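Local coordinates for protein toluene, o-xylene monooxygenase oxygenase subunit (PDB 2INC) that probably takes part in the hydroxylation of toluene and o-xylene as one chain of the six-chain oxygenase component of a bacterial monooxygenase, at residues His126-Gly131 / Leu156-His161; Asn66-Pro71 / Arg258-Ala263; Phe56-Lys61 / Ala205-Glu210; Leu106-Val111 / Asn171-Val176. All blocks are in the same frame, centred on the assembly; numbering follows the deposited sequence.

Overall arrangement
The four contacts run from the centre of a mainly helical, strand-free chain toward its periphery. Contact 1, fully buried, joins two antiparallel helices near the centre of the chain. Contact 4 shares helix 142-172 with it but lies just beyond that helix's C-terminal end, about 24 Å away between centres, where an exposed salt bridge joins the apolar packing. Contacts 2 and 3, with centres about 17 Å apart, set the loop between helices 46-56 and 76-99 against two successive helices, 241-268 and 208-237. Contact 2 is chiefly apolar, whereas contact 3 adds a helix cap and a bridging water. Contacts 3 and 4 are the most distant pair, about 46 Å between centres.

Contact 1: residues His126-Gly131 / Leu156-His161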
# COMPACT_ATOMS: atom_id res chain seq x y z
N HIS B 126 17.98 -20.24 -20.85
CA HIS B 126 16.78 -21.02 -20.63
C HIS B 126 17.10 -22.43 -20.10
O HIS B 126 16.42 -22.90 -19.21
CB HIS B 126 15.90 -21.12 -21.87
CG HIS B 126 14.58 -21.78 -21.59
ND1 HIS B 126 13.62 -21.20 -20.78
CD2 HIS B 126 14.11 -23.00 -21.92
CE1 HIS B 126 12.59 -22.03 -20.67
NE2 HIS B 126 12.85 -23.12 -21.37
N ALA B 127 18.18 -23.04 -20.57
CA ALA B 127 18.62 -24.35 -20.05
C ALA B 127 18.99 -24.22 -18.57
O ALA B 127 18.70 -25.10 -17.79
CB ALA B 127 19.82 -24.87 -20.86
N LEU B 128 19.55 -23.08 -18.17
CA LEU B 128 19.83 -22.88 -16.74
C LEU B 128 18.54 -22.72 -15.94
O LEU B 128 18.45 -23.17 -14.76
CB LEU B 128 20.73 -21.66 -16.54
CG LEU B 128 22.17 -21.74 -17.03
CD1 LEU B 128 22.83 -20.38 -16.73
CD2 LEU B 128 22.89 -22.87 -16.33
N GLN B 129 17.57 -21.99 -16.51
CA GLN B 129 16.24 -21.82 -15.94
C GLN B 129 15.63 -23.18 -15.68
O GLN B 129 15.10 -23.44 -14.63
CB GLN B 129 15.39 -21.05 -16.95
CG GLN B 129 13.94 -20.74 -16.50
CD GLN B 129 13.23 -19.98 -17.57
OE1 GLN B 129 13.88 -19.40 -18.44
NE2 GLN B 129 11.87 -20.00 -17.54
N MET B 130 15.70 -24.07 -16.66
CA MET B 130 15.23 -25.43 -16.47
C MET B 130 16.00 -26.20 -15.41
O MET B 130 15.42 -26.95 -14.60
CB MET B 130 15.36 -26.18 -17.80
CG MET B 130 14.39 -25.65 -18.84
SD MET B 130 14.86 -26.38 -20.44
CE MET B 130 14.40 -28.11 -20.23
N GLY B 131 17.32 -26.04 -15.42
CA GLY B 131 18.21 -26.66 -14.41
C GLY B 131 17.85 -26.29 -13.01
O GLY B 131 17.65 -27.16 -12.14
N LEU B 156 15.37 -16.64 -15.80
CA LEU B 156 14.33 -16.15 -16.75
C LEU B 156 14.53 -14.66 -17.09
O LEU B 156 14.37 -14.22 -18.23
CB LEU B 156 12.94 -16.35 -16.14
CG LEU B 156 11.72 -15.78 -16.95
CD1 LEU B 156 11.81 -16.23 -18.42
CD2 LEU B 156 10.34 -16.11 -16.36
N ARG B 157 14.96 -13.91 -16.09
CA ARG B 157 15.28 -12.50 -16.27
C ARG B 157 16.41 -12.39 -17.29
O ARG B 157 16.34 -11.55 -18.20
CB ARG B 157 15.76 -11.97 -14.92
CG ARG B 157 16.05 -10.47 -14.95
CD ARG B 157 16.84 -10.09 -13.77
NE ARG B 157 17.13 -8.63 -13.80
CZ ARG B 157 18.22 -8.04 -13.29
NH1 ARG B 157 18.36 -6.71 -13.41
NH2 ARG B 157 19.16 -8.73 -12.66
N TRP B 158 17.44 -13.23 -17.20
CA TRP B 158 18.56 -13.10 -18.15
C TRP B 158 18.11 -13.46 -19.56
O TRP B 158 18.45 -12.77 -20.56
CB TRP B 158 19.75 -13.98 -17.76
CG TRP B 158 20.31 -13.81 -16.46
CD1 TRP B 158 20.05 -12.82 -15.55
CD2 TRP B 158 21.32 -14.64 -15.87
NE1 TRP B 158 20.83 -13.01 -14.42
CE2 TRP B 158 21.59 -14.14 -14.59
CE3 TRP B 158 21.99 -15.83 -16.28
CZ2 TRP B 158 22.51 -14.72 -13.73
CZ3 TRP B 158 22.90 -16.42 -15.42
CH2 TRP B 158 23.16 -15.86 -14.15
N LEU B 159 17.36 -14.55 -19.69
CA LEU B 159 16.77 -14.90 -20.97
C LEU B 159 15.98 -13.71 -21.53
O LEU B 159 16.10 -13.40 -22.72
CB LEU B 159 15.85 -16.13 -20.86
CG LEU B 159 14.77 -16.46 -21.90
CD1 LEU B 159 15.42 -16.82 -23.21
CD2 LEU B 159 13.98 -17.64 -21.39
N THR B 160 15.21 -13.03 -20.67
CA THR B 160 14.32 -11.97 -21.13
C THR B 160 15.14 -10.76 -21.65
O THR B 160 14.81 -10.20 -22.72
CB THR B 160 13.32 -11.63 -20.02
OG1 THR B 160 12.56 -12.82 -19.69
CG2 THR B 160 12.40 -10.49 -20.41
N HIS B 161 16.19 -10.37 -20.94
CA HIS B 161 17.10 -9.30 -21.41
C HIS B 161 17.63 -9.68 -22.78
O HIS B 161 17.72 -8.84 -23.70
CB HIS B 161 18.37 -9.16 -20.54
CG HIS B 161 18.16 -8.77 -19.11
ND1 HIS B 161 17.13 -7.94 -18.68
CD2 HIS B 161 18.93 -9.02 -18.01
CE1 HIS B 161 17.27 -7.71 -17.38
NE2 HIS B 161 18.35 -8.35 -16.95
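Gln129 reaches obliquely across Leu156 and Leu159; its amide and the His126 imidazole are the polar groups here, set against leucine carbons. CG of Gln129 lies anti to the backbone N (chi1 -178°) and the chain beyond it is extended. Its OE1 lies 3.4 Å from Leu159 CD2. On the other branch of the amide, NE2 stands 3.9 Å from Leu156 CD1. His126 lies side by side with Leu159, the two pointing the same way, and its ND1 comes 3.6 Å from the same CD2. On the other flank Leu128 crosses Trp158, CD1 to CZ3 at 4.2 Å. Over these two segments the helix axes run nearly antiparallel (165°), 8.9 Å apart at closest approach.

His126 ND1 also gives Gln129 OE1 a weak bond of 3.0 Å. Gln129 NE2 and His126 NE2 are engaged by side chains of another protein's chain, and Trp158 NE1 by Asp253. A leucine in place of Gln129 would probably leave His126 ND1 and the polar partners on that other chain without their mate. No hydrogen bond crosses between the two segments: van der Waals contact, polar atoms against leucine carbons included, joins the helices, and the buried polar ends are satisfied by neighbours, which ties this helix pair to the subunit interface.

Contact 2: residues Asn66-Pro71 / Arg258-Ala263; sequences NAFRDP and RRWSSA
Phe68 presses the far end of its ring against Trp260 and Ala263 on helix 241-268. Its CB points toward that helix, and chi1 of 177° sets CG anti to the backbone N; the far ring atoms CE1 and CZ make the contact. CE1 lies 3.8 Å from Ala263 C, which sits at the ring edge in its plane, and 3.9 Å from Ala263 CB. At the tip, CZ meets Trp260 O at 3.8 Å and Trp260 CE3 at 4.1 Å. Trp260 O and Ala263 C both lie near the ring plane, so Phe68 offers them its edge; its CZ meets the indole obliquely, the two side chains crossing at about a right angle.

Pro71 extends the apolar patch: CD lies 3.7 Å from Ala263 CB, and CG lies 3.5 Å from Arg259 O. Ala263 CB therefore touches both Phe68 and Pro71. Behind the contact, Arg69 NH2 braces the loop by bonds to Asn66 O at 2.7 Å and to Phe68 O at 2.9 Å.

Arg259 forms a salt bridge with Asp72, whose backbone N bonds Asp70 OD2. Helix 142-172 supplies Ile144 and Cys147 beside Phe68, and helix 208-237 brings Asn216 against Trp260; the loop before helix 76-99 is thus laid on helix 241-268 where three helices meet.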
# COMPACT_ATOMS: atom_id res chain seq x y z
N ASN B 66 16.04 -29.03 6.85
CA ASN B 66 15.22 -27.84 7.21
C ASN B 66 15.92 -26.73 7.98
O ASN B 66 15.40 -25.61 7.99
CB ASN B 66 13.90 -28.19 7.90
CG ASN B 66 12.79 -28.65 6.89
OD1 ASN B 66 12.46 -27.97 5.90
ND2 ASN B 66 12.19 -29.76 7.21
N ALA B 67 17.06 -27.03 8.63
CA ALA B 67 17.88 -26.01 9.27
C ALA B 67 18.55 -25.03 8.28
O ALA B 67 19.04 -23.99 8.70
CB ALA B 67 18.94 -26.62 10.18
N PHE B 68 18.57 -25.34 7.00
CA PHE B 68 19.21 -24.46 6.05
C PHE B 68 18.55 -23.09 6.00
O PHE B 68 17.32 -22.97 6.02
CB PHE B 68 19.17 -25.07 4.62
CG PHE B 68 19.78 -24.16 3.57
CD1 PHE B 68 21.17 -23.96 3.52
CD2 PHE B 68 18.97 -23.45 2.66
CE1 PHE B 68 21.75 -23.07 2.58
CE2 PHE B 68 19.54 -22.59 1.71
CZ PHE B 68 20.91 -22.40 1.66
N ARG B 69 19.39 -22.05 5.91
CA ARG B 69 18.93 -20.67 5.84
C ARG B 69 19.66 -19.97 4.69
O ARG B 69 20.89 -19.97 4.66
CB ARG B 69 19.19 -19.94 7.19
CG ARG B 69 18.54 -20.59 8.41
CD ARG B 69 17.02 -20.33 8.37
NE ARG B 69 16.28 -20.92 9.52
CZ ARG B 69 15.73 -22.13 9.52
NH1 ARG B 69 15.06 -22.56 10.59
NH2 ARG B 69 15.82 -22.95 8.48
N ASP B 70 18.91 -19.38 3.76
CA ASP B 70 19.45 -18.47 2.72
C ASP B 70 20.16 -17.31 3.38
O ASP B 70 19.52 -16.57 4.14
CB ASP B 70 18.29 -17.89 1.89
CG ASP B 70 18.75 -16.91 0.80
OD1 ASP B 70 17.87 -16.34 0.08
OD2 ASP B 70 19.98 -16.74 0.63
N PRO B 71 21.47 -17.11 3.08
CA PRO B 71 22.22 -15.97 3.67
C PRO B 71 21.67 -14.59 3.26
O PRO B 71 21.79 -13.63 4.03
CB PRO B 71 23.67 -16.20 3.16
CG PRO B 71 23.54 -17.03 1.95
CD PRO B 71 22.35 -17.95 2.23
N ARG B 258 25.71 -17.83 -5.98
CA ARG B 258 26.91 -18.42 -5.38
C ARG B 258 26.87 -18.31 -3.86
O ARG B 258 27.37 -19.19 -3.15
CB ARG B 258 28.19 -17.77 -5.94
CG ARG B 258 28.57 -18.21 -7.35
CD ARG B 258 29.64 -17.28 -7.91
NE ARG B 258 29.66 -17.35 -9.38
CZ ARG B 258 30.59 -16.76 -10.12
NH1 ARG B 258 31.55 -16.07 -9.51
NH2 ARG B 258 30.54 -16.84 -11.45
N ARG B 259 26.33 -17.22 -3.35
CA ARG B 259 26.22 -17.05 -1.89
C ARG B 259 25.38 -18.14 -1.21
O ARG B 259 25.79 -18.70 -0.20
CB ARG B 259 25.68 -15.68 -1.53
CG ARG B 259 26.71 -14.53 -1.73
CD ARG B 259 26.29 -13.30 -0.96
NE ARG B 259 25.05 -12.69 -1.46
CZ ARG B 259 24.99 -11.83 -2.47
NH1 ARG B 259 26.08 -11.52 -3.14
NH2 ARG B 259 23.83 -11.30 -2.84
N TRP B 260 24.22 -18.48 -1.78
CA TRP B 260 23.40 -19.53 -1.17
C TRP B 260 23.99 -20.90 -1.45
O TRP B 260 23.87 -21.79 -0.60
CB TRP B 260 21.92 -19.42 -1.52
CG TRP B 260 21.44 -20.02 -2.86
CD1 TRP B 260 21.09 -19.33 -3.98
CD2 TRP B 260 21.13 -21.40 -3.13
NE1 TRP B 260 20.63 -20.21 -4.96
CE2 TRP B 260 20.65 -21.47 -4.46
CE3 TRP B 260 21.21 -22.59 -2.38
CZ2 TRP B 260 20.26 -22.65 -5.02
CZ3 TRP B 260 20.86 -23.76 -2.96
CH2 TRP B 260 20.38 -23.80 -4.27
N SER B 261 24.65 -21.06 -2.62
CA SER B 261 25.28 -22.34 -2.96
C SER B 261 26.42 -22.61 -1.96
O SER B 261 26.57 -23.73 -1.46
CB SER B 261 25.81 -22.35 -4.39
OG SER B 261 24.75 -22.24 -5.32
N SER B 262 27.16 -21.55 -1.63
CA SER B 262 28.23 -21.67 -0.67
C SER B 262 27.67 -21.98 0.74
O SER B 262 28.22 -22.82 1.44
CB SER B 262 29.11 -20.41 -0.69
OG SER B 262 30.12 -20.56 0.28
N ALA B 263 26.54 -21.37 1.12
CA ALA B 263 25.95 -21.65 2.43
C ALA B 263 25.52 -23.09 2.54
O ALA B 263 25.71 -23.72 3.58
CB ALA B 263 24.82 -20.69 2.77

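Contact 3: residues Phe56-Lys61 / Ala205-Glu210; sequences FDSPLK and AWDWGE
The indole of Trp208 is met obliquely by Leu60 and Ser58, while a water lies at its edge, in the ring plane. Leu60 CD2 approaches the six-membered ring, 3.7 Å from CH2, with the two side chains crossing at about a right angle. Ser58 CB approaches the pyrrole side, 3.7 Å from CD1. At the edge, NE1 donates to the water, which in turn donates to Leu60 O, so the indole N-H is tied to the loop backbone through one bridge. A chi1 of 85° places CG of Trp208 in the crowded position between the backbone N and carbonyl carbon, and from there the indole extends to Ser58 and Leu60.

The second flat group is the Asp207 carboxylate. Ser58 OG donates to Asp207 OD2 at 2.8 Å, meeting that oxygen's syn lone pair. On the anti side of the same oxygen Glu210 N arrives at 3.1 Å, 19° out of the carboxylate plane. Gly209 N adds a weak bond of 2.9 Å to OD2. Two sound bonds and a weak one thus grip OD2. Pro59 CD meets the other oxygen, OD1, tip to tip at 3.6 Å. The start of a helix would probably stabilise the negative charge here.

Trp65 packs edge-to-face with Trp208. The arrangement is a classical helix N-cap, Asp207 closing the first turn of helix 208-237, with the cap itself anchored by a serine from the loop after helix 46-56.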
# COMPACT_ATOMS: atom_id res chain seq x y z
N PHE B 56 15.35 -38.80 -1.37
CA PHE B 56 15.67 -39.52 -0.13
C PHE B 56 16.97 -40.31 -0.19
O PHE B 56 17.74 -40.28 0.78
CB PHE B 56 14.49 -40.38 0.37
CG PHE B 56 13.27 -39.57 0.67
CD1 PHE B 56 13.36 -38.49 1.52
CD2 PHE B 56 12.06 -39.84 0.06
CE1 PHE B 56 12.24 -37.68 1.79
CE2 PHE B 56 10.91 -39.02 0.30
CZ PHE B 56 11.00 -37.96 1.19
N ASP B 57 17.24 -40.95 -1.32
CA ASP B 57 18.45 -41.81 -1.41
C ASP B 57 19.73 -41.12 -1.87
O ASP B 57 20.74 -41.81 -2.16
CB ASP B 57 18.18 -42.98 -2.30
CG ASP B 57 17.20 -43.94 -1.69
OD1 ASP B 57 16.88 -43.81 -0.47
OD2 ASP B 57 16.72 -44.81 -2.45
N SER B 58 19.72 -39.79 -1.93
CA SER B 58 20.90 -39.07 -2.39
C SER B 58 22.04 -39.37 -1.41
O SER B 58 21.81 -39.39 -0.20
CB SER B 58 20.66 -37.57 -2.44
OG SER B 58 21.82 -36.89 -2.88
N PRO B 59 23.26 -39.61 -1.94
CA PRO B 59 24.43 -39.73 -1.05
C PRO B 59 24.81 -38.47 -0.29
O PRO B 59 25.59 -38.55 0.67
CB PRO B 59 25.57 -40.13 -2.00
CG PRO B 59 25.09 -39.75 -3.36
CD PRO B 59 23.60 -39.84 -3.35
N LEU B 60 24.31 -37.31 -0.73
CA LEU B 60 24.50 -36.07 0.05
C LEU B 60 23.52 -36.04 1.23
O LEU B 60 22.32 -35.85 1.05
CB LEU B 60 24.29 -34.85 -0.84
CG LEU B 60 24.70 -33.51 -0.24
CD1 LEU B 60 26.24 -33.43 -0.14
CD2 LEU B 60 24.19 -32.35 -1.14
N LYS B 61 24.03 -36.17 2.45
CA LYS B 61 23.18 -36.48 3.59
C LYS B 61 23.22 -35.43 4.67
O LYS B 61 24.23 -34.82 4.89
CB LYS B 61 23.52 -37.86 4.16
CG LYS B 61 23.03 -38.99 3.30
CD LYS B 61 23.62 -40.28 3.79
CE LYS B 61 23.68 -41.29 2.68
NZ LYS B 61 24.28 -42.54 3.19
N ALA B 205 20.78 -35.10 -14.70
CA ALA B 205 21.32 -35.55 -13.41
C ALA B 205 20.20 -35.38 -12.34
O ALA B 205 20.04 -34.26 -11.82
CB ALA B 205 22.49 -34.66 -13.05
N TRP B 206 19.45 -36.44 -12.01
CA TRP B 206 18.18 -36.26 -11.29
C TRP B 206 18.32 -36.24 -9.76
O TRP B 206 17.43 -35.75 -9.05
CB TRP B 206 17.14 -37.32 -11.68
CG TRP B 206 16.93 -37.51 -13.12
CD1 TRP B 206 17.11 -38.68 -13.81
CD2 TRP B 206 16.42 -36.55 -14.06
NE1 TRP B 206 16.74 -38.50 -15.13
CE2 TRP B 206 16.31 -37.21 -15.31
CE3 TRP B 206 16.01 -35.21 -13.95
CZ2 TRP B 206 15.86 -36.56 -16.45
CZ3 TRP B 206 15.55 -34.56 -15.07
CH2 TRP B 206 15.47 -35.25 -16.33
N ASP B 207 19.43 -36.78 -9.26
CA ASP B 207 19.69 -36.77 -7.85
C ASP B 207 19.79 -35.33 -7.39
O ASP B 207 20.49 -34.55 -8.03
CB ASP B 207 20.99 -37.48 -7.61
CG ASP B 207 21.33 -37.55 -6.16
OD1 ASP B 207 21.09 -38.62 -5.57
OD2 ASP B 207 21.79 -36.54 -5.61
N TRP B 208 19.11 -34.95 -6.32
CA TRP B 208 19.06 -33.53 -5.98
C TRP B 208 20.45 -32.95 -5.76
O TRP B 208 20.75 -31.81 -6.23
CB TRP B 208 18.10 -33.23 -4.82
CG TRP B 208 18.69 -33.39 -3.43
CD1 TRP B 208 18.67 -34.49 -2.67
CD2 TRP B 208 19.39 -32.39 -2.68
NE1 TRP B 208 19.31 -34.26 -1.46
CE2 TRP B 208 19.76 -32.97 -1.46
CE3 TRP B 208 19.71 -31.05 -2.93
CZ2 TRP B 208 20.42 -32.25 -0.46
CZ3 TRP B 208 20.41 -30.33 -1.94
CH2 TRP B 208 20.77 -30.95 -0.73
N GLY B 209 21.30 -33.72 -5.07
CA GLY B 209 22.65 -33.23 -4.71
C GLY B 209 23.55 -33.17 -5.93
O GLY B 209 24.33 -32.25 -6.10
N GLU B 210 23.43 -34.15 -6.81
CA GLU B 210 24.14 -34.06 -8.09
C GLU B 210 23.67 -32.90 -8.95
O GLU B 210 24.49 -32.25 -9.64
CB GLU B 210 24.04 -35.33 -8.91
CG GLU B 210 25.18 -35.32 -9.92
CD GLU B 210 25.30 -36.58 -10.75
OE1 GLU B 210 24.44 -37.48 -10.62
OE2 GLU B 210 26.28 -36.66 -11.53
O HOH W 1 19.70 -35.94 1.07

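Contact 4: residues Leu106-Val111 / Asn171-Val176; sequences LTREWV and NCYPDV
Val111 CG2 lies over one face of the Tyr173 ring, and this is the close-packed half of the contact. It is 3.8 Å from the ring centroid, a CH-pi contact offset toward the rim, with CE1 the nearest ring atom at 3.5 Å. The other branch, Val111 CG1, meets Val176 CG2 at 3.8 Å, so both methyls of Val111 are used. Tyr173 OH donates its hydrogen bond to Asp103 O, outside the two segments.

The opposite character prevails between Arg108 and Asp175, both exposed. Their side chains reach toward each other tip to tip, the Arg108 chain bending at chi2 (54°). NH1 donates to Asp175 OD2 at 3.3 Å along an almost straight N-H line (176°), and OD2 lies in the guanidinium plane, although guanidinium and carboxylate planes are turned 55° apart. A second bond from NH1, to OD1, is weak. Val176 CG2 lies over a face of the guanidinium, 3.5 Å from NH2, so the valine lies between the apolar and the charged parts.

Thr107 caps helix 108-117, its OG1 accepting from Trp110 N, and a type I turn from Tyr173 to Val176 brings Asp175 and Val176 round to face that helix. An alanine in place of Tyr173 would probably open a gap over the Val111 methyls and leave Asp103 O without this mate. The chemistry implies a division of labour: apolar contact on the more buried side fixes the turn that follows helix 142-172 against the start of helix 108-117, while a long, solvent-side salt bridge, likely to be weakened by water, adds a second tie.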
# COMPACT_ATOMS: atom_id res chain seq x y z
N LEU B 106 28.14 0.65 -33.00
CA LEU B 106 28.98 -0.56 -32.90
C LEU B 106 29.57 -0.88 -34.26
O LEU B 106 28.93 -0.61 -35.30
CB LEU B 106 28.12 -1.76 -32.45
CG LEU B 106 27.22 -1.63 -31.21
CD1 LEU B 106 26.22 -2.83 -31.08
CD2 LEU B 106 28.10 -1.47 -29.97
N THR B 107 30.76 -1.49 -34.29
CA THR B 107 31.38 -1.84 -35.60
C THR B 107 30.74 -3.07 -36.25
O THR B 107 30.11 -3.89 -35.56
CB THR B 107 32.85 -2.15 -35.47
OG1 THR B 107 33.02 -3.32 -34.65
CG2 THR B 107 33.62 -0.98 -34.86
N ARG B 108 30.93 -3.25 -37.55
CA ARG B 108 30.35 -4.42 -38.22
C ARG B 108 30.90 -5.71 -37.60
O ARG B 108 30.16 -6.70 -37.42
CB ARG B 108 30.67 -4.39 -39.73
CG ARG B 108 30.06 -5.58 -40.50
CD ARG B 108 28.51 -5.68 -40.25
NE ARG B 108 27.91 -6.93 -40.75
CZ ARG B 108 26.64 -7.08 -41.11
NH1 ARG B 108 25.77 -6.07 -41.04
NH2 ARG B 108 26.23 -8.27 -41.55
N GLU B 109 32.21 -5.69 -37.29
CA GLU B 109 32.89 -6.85 -36.75
C GLU B 109 32.32 -7.24 -35.36
O GLU B 109 32.11 -8.43 -35.07
CB GLU B 109 34.39 -6.60 -36.64
CG GLU B 109 35.11 -6.45 -38.03
CD GLU B 109 35.05 -5.01 -38.68
OE1 GLU B 109 35.65 -4.86 -39.80
OE2 GLU B 109 34.43 -4.05 -38.13
N TRP B 110 32.09 -6.25 -34.51
CA TRP B 110 31.46 -6.52 -33.20
C TRP B 110 30.02 -7.04 -33.38
O TRP B 110 29.59 -8.02 -32.74
CB TRP B 110 31.46 -5.28 -32.32
CG TRP B 110 30.82 -5.57 -31.00
CD1 TRP B 110 29.65 -5.08 -30.51
CD2 TRP B 110 31.34 -6.44 -30.01
NE1 TRP B 110 29.39 -5.61 -29.25
CE2 TRP B 110 30.43 -6.45 -28.93
CE3 TRP B 110 32.50 -7.21 -29.92
CZ2 TRP B 110 30.65 -7.22 -27.78
CZ3 TRP B 110 32.70 -7.99 -28.77
CH2 TRP B 110 31.79 -7.99 -27.73
N VAL B 111 29.27 -6.41 -34.25
CA VAL B 111 27.93 -6.90 -34.52
C VAL B 111 27.95 -8.40 -34.89
O VAL B 111 27.13 -9.20 -34.41
CB VAL B 111 27.24 -6.05 -35.60
CG1 VAL B 111 25.97 -6.73 -36.15
CG2 VAL B 111 26.86 -4.67 -35.03
N ASN B 171 16.50 -5.17 -35.31
CA ASN B 171 15.92 -3.96 -35.90
C ASN B 171 17.04 -3.11 -36.47
O ASN B 171 16.90 -2.56 -37.55
CB ASN B 171 15.12 -3.15 -34.88
CG ASN B 171 13.80 -3.78 -34.53
OD1 ASN B 171 13.30 -4.65 -35.23
ND2 ASN B 171 13.20 -3.31 -33.45
N CYS B 172 18.15 -3.00 -35.74
CA CYS B 172 19.28 -2.19 -36.19
C CYS B 172 20.01 -2.84 -37.38
O CYS B 172 20.48 -2.13 -38.29
CB CYS B 172 20.23 -1.95 -35.03
SG CYS B 172 21.36 -0.53 -35.30
N TYR B 173 20.11 -4.17 -37.39
CA TYR B 173 20.95 -4.88 -38.38
C TYR B 173 20.17 -6.05 -38.91
O TYR B 173 20.47 -7.20 -38.58
CB TYR B 173 22.22 -5.38 -37.70
CG TYR B 173 23.07 -4.25 -37.16
CD1 TYR B 173 23.12 -3.97 -35.81
CD2 TYR B 173 23.77 -3.42 -38.04
CE1 TYR B 173 23.86 -2.91 -35.33
CE2 TYR B 173 24.51 -2.37 -37.58
CZ TYR B 173 24.56 -2.13 -36.23
OH TYR B 173 25.30 -1.08 -35.79
N PRO B 174 19.13 -5.77 -39.71
CA PRO B 174 18.18 -6.78 -40.17
C PRO B 174 18.76 -7.84 -41.09
O PRO B 174 18.10 -8.89 -41.33
CB PRO B 174 17.14 -5.98 -40.93
CG PRO B 174 17.36 -4.58 -40.59
CD PRO B 174 18.78 -4.43 -40.18
N ASP B 175 19.96 -7.59 -41.62
CA ASP B 175 20.60 -8.56 -42.51
C ASP B 175 21.43 -9.60 -41.77
O ASP B 175 21.91 -10.56 -42.37
CB ASP B 175 21.47 -7.82 -43.58
CG ASP B 175 22.69 -7.02 -42.96
OD1 ASP B 175 23.76 -6.96 -43.64
OD2 ASP B 175 22.59 -6.42 -41.84
N VAL B 176 21.59 -9.44 -40.47
CA VAL B 176 22.50 -10.35 -39.72
C VAL B 176 21.82 -11.70 -39.35
O VAL B 176 22.50 -12.72 -39.16
CB VAL B 176 23.07 -9.62 -38.47
CG1 VAL B 176 23.88 -10.55 -37.60
CG2 VAL B 176 23.95 -8.44 -38.90